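Local atomic coordinates of MutT related protein (Methanosarcina mazei, PDB entry 3GRN), a protein that probably acts as a hydrolase of the Nudix (MutT) family, whose members typically cleave nucleoside diphosphates linked to another moiety. Residues Y12-N17 and E131-E136. Numbering follows the deposited sequence.
Sequences YALIRN and ERFDRE
F133, on the C-terminal helix 124-137, reaches across to L14 and R16 on strand 7-16, two residues whose side chains emerge from the same side of the strand. The apolar part of the contact is a CH-pi interaction: the L14 methyl CD1 sits over one face of the F133 ring, 3.9 Å from its centroid and 19° off the normal. It is offset toward the rim, nearest CZ at 3.7 Å. A chi1 of -178°, which sets CG opposite the backbone N, directs the F133 ring toward the strand, and the L14 and R16 side chains come to meet it from the opposite direction.

The second part is a van der Waals contact between a charged group and the ring rim. In the conformer of R16 described here, NH2 lies 3.6 Å from F133 CZ; CZ meets the guanidinium at its edge, in plane, while NH2 lies oblique to the ring, the two planes being 32° apart. The polar bonds of R16 go to strand 84-94: a salt bridge from NH2 to D91 and a weak hydrogen bond from NH1 to the G93 carbonyl.

Replacing F133 with alanine is likely to leave L14 CD1 without an aromatic face and open a gap beside R16. The helix thus packs here on one face of the central Nudix sheet, whereas A13 and I15, on the other face, meet helix 51-63, completing the alpha-beta-alpha sandwich. Across this interface the ring offers apolar contact and leaves the hydrogen bonding of R16 to the neighbouring strand.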
ATOM      1  N   TYR A  12      -0.848 -12.336  -7.487  1.00 11.16           N
ATOM      2  CA  TYR A  12       0.489 -11.997  -8.023  1.00 13.33           C
ATOM      3  C   TYR A  12       0.502 -12.004  -9.548  1.00 10.55           C
ATOM      4  O   TYR A  12      -0.342 -12.662 -10.183  1.00 11.04           O
ATOM      5  CB  TYR A  12       1.557 -12.925  -7.457  1.00 13.50           C
ATOM      6  CG  TYR A  12       1.677 -12.754  -5.958  1.00 16.13           C
ATOM      7  CD1 TYR A  12       2.417 -11.691  -5.428  1.00 18.80           C
ATOM      8  CD2 TYR A  12       1.007 -13.593  -5.077  1.00 19.61           C
ATOM      9  CE1 TYR A  12       2.532 -11.485  -4.047  1.00 20.24           C
ATOM     10  CE2 TYR A  12       1.101 -13.377  -3.668  1.00 19.34           C
ATOM     11  CZ  TYR A  12       1.860 -12.310  -3.180  1.00 20.90           C
ATOM     12  OH  TYR A  12       1.990 -12.078  -1.822  1.00 25.39           O
ATOM     13  N   ALA A  13       1.455 -11.251 -10.134  1.00 11.16           N
ATOM     14  CA  ALA A  13       1.583 -11.208 -11.607  1.00 15.27           C
ATOM     15  C   ALA A  13       2.931 -11.711 -12.064  1.00 13.81           C
ATOM     16  O   ALA A  13       3.954 -11.360 -11.475  1.00 14.97           O
ATOM     17  CB  ALA A  13       1.379  -9.804 -12.121  1.00 18.28           C
ATOM     18  N   LEU A  14       2.917 -12.534 -13.116  1.00 15.30           N
ATOM     19  CA  LEU A  14       4.133 -12.937 -13.821  1.00 15.10           C
ATOM     20  C   LEU A  14       4.292 -11.993 -15.006  1.00 15.87           C
ATOM     21  O   LEU A  14       3.545 -12.074 -15.988  1.00 18.31           O
ATOM     22  CB  LEU A  14       4.026 -14.365 -14.362  1.00 16.58           C
ATOM     23  CG  LEU A  14       3.971 -15.493 -13.354  1.00 18.61           C
ATOM     24  CD1 LEU A  14       3.800 -16.828 -14.112  1.00 19.24           C
ATOM     25  CD2 LEU A  14       5.204 -15.529 -12.469  1.00 21.60           C
ATOM     26  N   ILE A  15       5.267 -11.107 -14.897  1.00 16.12           N
ATOM     27  CA  ILE A  15       5.480 -10.085 -15.917  1.00 17.29           C
ATOM     28  C   ILE A  15       6.862 -10.303 -16.484  1.00 14.43           C
ATOM     29  O   ILE A  15       7.825 -10.273 -15.728  1.00 16.39           O
ATOM     30  CB  ILE A  15       5.386  -8.685 -15.308  1.00 17.02           C
ATOM     31  CG1 ILE A  15       3.971  -8.453 -14.763  1.00 22.01           C
ATOM     32  CG2 ILE A  15       5.752  -7.621 -16.326  1.00 17.58           C
ATOM     33  CD1 ILE A  15       3.796  -7.156 -14.057  1.00 21.21           C
ATOM     34  N   ARG A  16       6.940 -10.459 -17.812  1.00 19.00           N
ATOM     35  CA  ARG A  16       8.219 -10.726 -18.488  0.50 16.28           C
ATOM     36  C   ARG A  16       8.672  -9.564 -19.362  1.00 19.73           C
ATOM     37  O   ARG A  16       7.856  -8.778 -19.829  1.00 20.60           O
ATOM     38  CB  ARG A  16       8.136 -11.988 -19.357  0.50 18.29           C
ATOM     39  CG  ARG A  16       7.691 -13.232 -18.624  0.50 26.51           C
ATOM     40  CD  ARG A  16       7.307 -14.282 -19.643  0.50 32.33           C
ATOM     41  NE  ARG A  16       6.514 -15.359 -19.068  0.50 31.37           N
ATOM     42  CZ  ARG A  16       5.201 -15.306 -18.862  0.50 28.85           C
ATOM     43  NH1 ARG A  16       4.503 -14.216 -19.176  0.50 29.51           N
ATOM     44  NH2 ARG A  16       4.586 -16.351 -18.328  0.50 33.57           N
ATOM     45  N   ASN A  17       9.986  -9.476 -19.570  1.00 19.78           N
ATOM     46  CA  ASN A  17      10.552  -8.494 -20.487  1.00 26.36           C
ATOM     47  C   ASN A  17      10.737  -9.114 -21.867  1.00 27.74           C
ATOM     48  O   ASN A  17      10.365 -10.273 -22.083  1.00 25.39           O
ATOM     49  CB  ASN A  17      11.869  -7.898 -19.946  1.00 22.78           C
ATOM     50  CG  ASN A  17      12.991  -8.935 -19.747  1.00 24.67           C
ATOM     51  OD1 ASN A  17      12.894 -10.098 -20.146  1.00 26.55           O
ATOM     52  ND2 ASN A  17      14.073  -8.491 -19.118  1.00 27.37           N
ATOM     53  N   GLU A 131       8.920 -23.853 -10.049  1.00 25.14           N
ATOM     54  CA  GLU A 131       9.263 -25.227 -10.420  1.00 29.08           C
ATOM     55  C   GLU A 131       8.055 -25.943 -11.030  1.00 28.34           C
ATOM     56  O   GLU A 131       8.179 -26.642 -12.028  1.00 35.17           O
ATOM     57  CB  GLU A 131       9.801 -25.994  -9.211  1.00 31.74           C
ATOM     58  CG  GLU A 131      11.059 -26.824  -9.501  1.00 53.66           C
ATOM     59  CD  GLU A 131      10.927 -27.717 -10.730  1.00 67.34           C
ATOM     60  OE1 GLU A 131      10.071 -28.629 -10.721  1.00 75.06           O
ATOM     61  OE2 GLU A 131      11.681 -27.505 -11.707  1.00 72.46           O
ATOM     62  N   ARG A 132       6.882 -25.721 -10.440  1.00 26.84           N
ATOM     63  CA  ARG A 132       5.621 -26.265 -10.919  1.00 23.12           C
ATOM     64  C   ARG A 132       5.185 -25.608 -12.241  1.00 27.55           C
ATOM     65  O   ARG A 132       4.797 -26.301 -13.177  1.00 28.76           O
ATOM     66  CB  ARG A 132       4.566 -26.092  -9.805  1.00 23.58           C
ATOM     67  CG  ARG A 132       3.143 -26.462 -10.132  1.00 27.40           C
ATOM     68  CD  ARG A 132       2.272 -26.478  -8.848  1.00 33.36           C
ATOM     69  NE  ARG A 132       2.164 -25.174  -8.165  1.00 37.79           N
ATOM     70  CZ  ARG A 132       2.770 -24.867  -7.016  1.00 36.30           C
ATOM     71  NH1 ARG A 132       3.542 -25.761  -6.412  1.00 39.36           N
ATOM     72  NH2 ARG A 132       2.615 -23.668  -6.466  1.00 30.35           N
ATOM     73  N   PHE A 133       5.268 -24.275 -12.321  1.00 24.55           N
ATOM     74  CA  PHE A 133       4.950 -23.530 -13.546  1.00 25.57           C
ATOM     75  C   PHE A 133       5.780 -24.016 -14.747  1.00 27.75           C
ATOM     76  O   PHE A 133       5.246 -24.199 -15.840  1.00 29.42           O
ATOM     77  CB  PHE A 133       5.186 -22.038 -13.311  1.00 24.87           C
ATOM     78  CG  PHE A 133       4.839 -21.166 -14.481  1.00 20.78           C
ATOM     79  CD1 PHE A 133       3.508 -20.906 -14.806  1.00 23.56           C
ATOM     80  CD2 PHE A 133       5.851 -20.585 -15.252  1.00 26.63           C
ATOM     81  CE1 PHE A 133       3.186 -20.081 -15.882  1.00 28.55           C
ATOM     82  CE2 PHE A 133       5.540 -19.754 -16.322  1.00 23.44           C
ATOM     83  CZ  PHE A 133       4.207 -19.509 -16.643  1.00 28.96           C
ATOM     84  N   ASP A 134       7.075 -24.218 -14.510  1.00 26.05           N
ATOM     85  CA  ASP A 134       8.027 -24.686 -15.528  1.00 35.87           C
ATOM     86  C   ASP A 134       7.623 -26.052 -16.096  1.00 36.21           C
ATOM     87  O   ASP A 134       7.645 -26.259 -17.316  1.00 35.24           O
ATOM     88  CB  ASP A 134       9.437 -24.752 -14.928  1.00 32.27           C
ATOM     89  CG  ASP A 134      10.505 -25.207 -15.934  1.00 46.53           C
ATOM     90  OD1 ASP A 134      10.466 -24.793 -17.115  1.00 47.59           O
ATOM     91  OD2 ASP A 134      11.409 -25.965 -15.520  1.00 58.46           O
ATOM     92  N   ARG A 135       7.237 -26.968 -15.212  1.00 34.69           N
ATOM     93  CA  ARG A 135       6.836 -28.305 -15.640  1.00 38.87           C
ATOM     94  C   ARG A 135       5.463 -28.326 -16.330  1.00 40.35           C
ATOM     95  O   ARG A 135       5.224 -29.154 -17.207  1.00 37.98           O
ATOM     96  CB  ARG A 135       6.951 -29.325 -14.492  1.00 40.11           C
ATOM     97  CG  ARG A 135       5.693 -29.568 -13.668  1.00 53.81           C
ATOM     98  CD  ARG A 135       5.877 -30.751 -12.726  1.00 50.27           C
ATOM     99  NE  ARG A 135       6.612 -30.381 -11.517  1.00 57.55           N
ATOM    100  CZ  ARG A 135       6.038 -30.091 -10.353  1.00 56.25           C
ATOM    101  NH1 ARG A 135       4.715 -30.138 -10.226  1.00 53.30           N
ATOM    102  NH2 ARG A 135       6.788 -29.761  -9.310  1.00 54.41           N
ATOM    103  N   GLU A 136       4.576 -27.396 -15.974  1.00 31.83           N
ATOM    104  CA  GLU A 136       3.271 -27.333 -16.628  1.00 32.80           C
ATOM    105  C   GLU A 136       3.321 -26.637 -17.999  1.00 37.40           C
ATOM    106  O   GLU A 136       2.422 -26.822 -18.824  1.00 37.90           O
ATOM    107  CB  GLU A 136       2.199 -26.735 -15.696  1.00 29.51           C
ATOM    108  CG  GLU A 136       2.036 -27.555 -14.401  1.00 26.33           C
ATOM    109  CD  GLU A 136       1.017 -26.988 -13.415  1.00 36.57           C
ATOM    110  OE1 GLU A 136       0.506 -25.863 -13.628  1.00 31.34           O
ATOM    111  OE2 GLU A 136       0.730 -27.690 -12.415  1.00 36.12           O
TER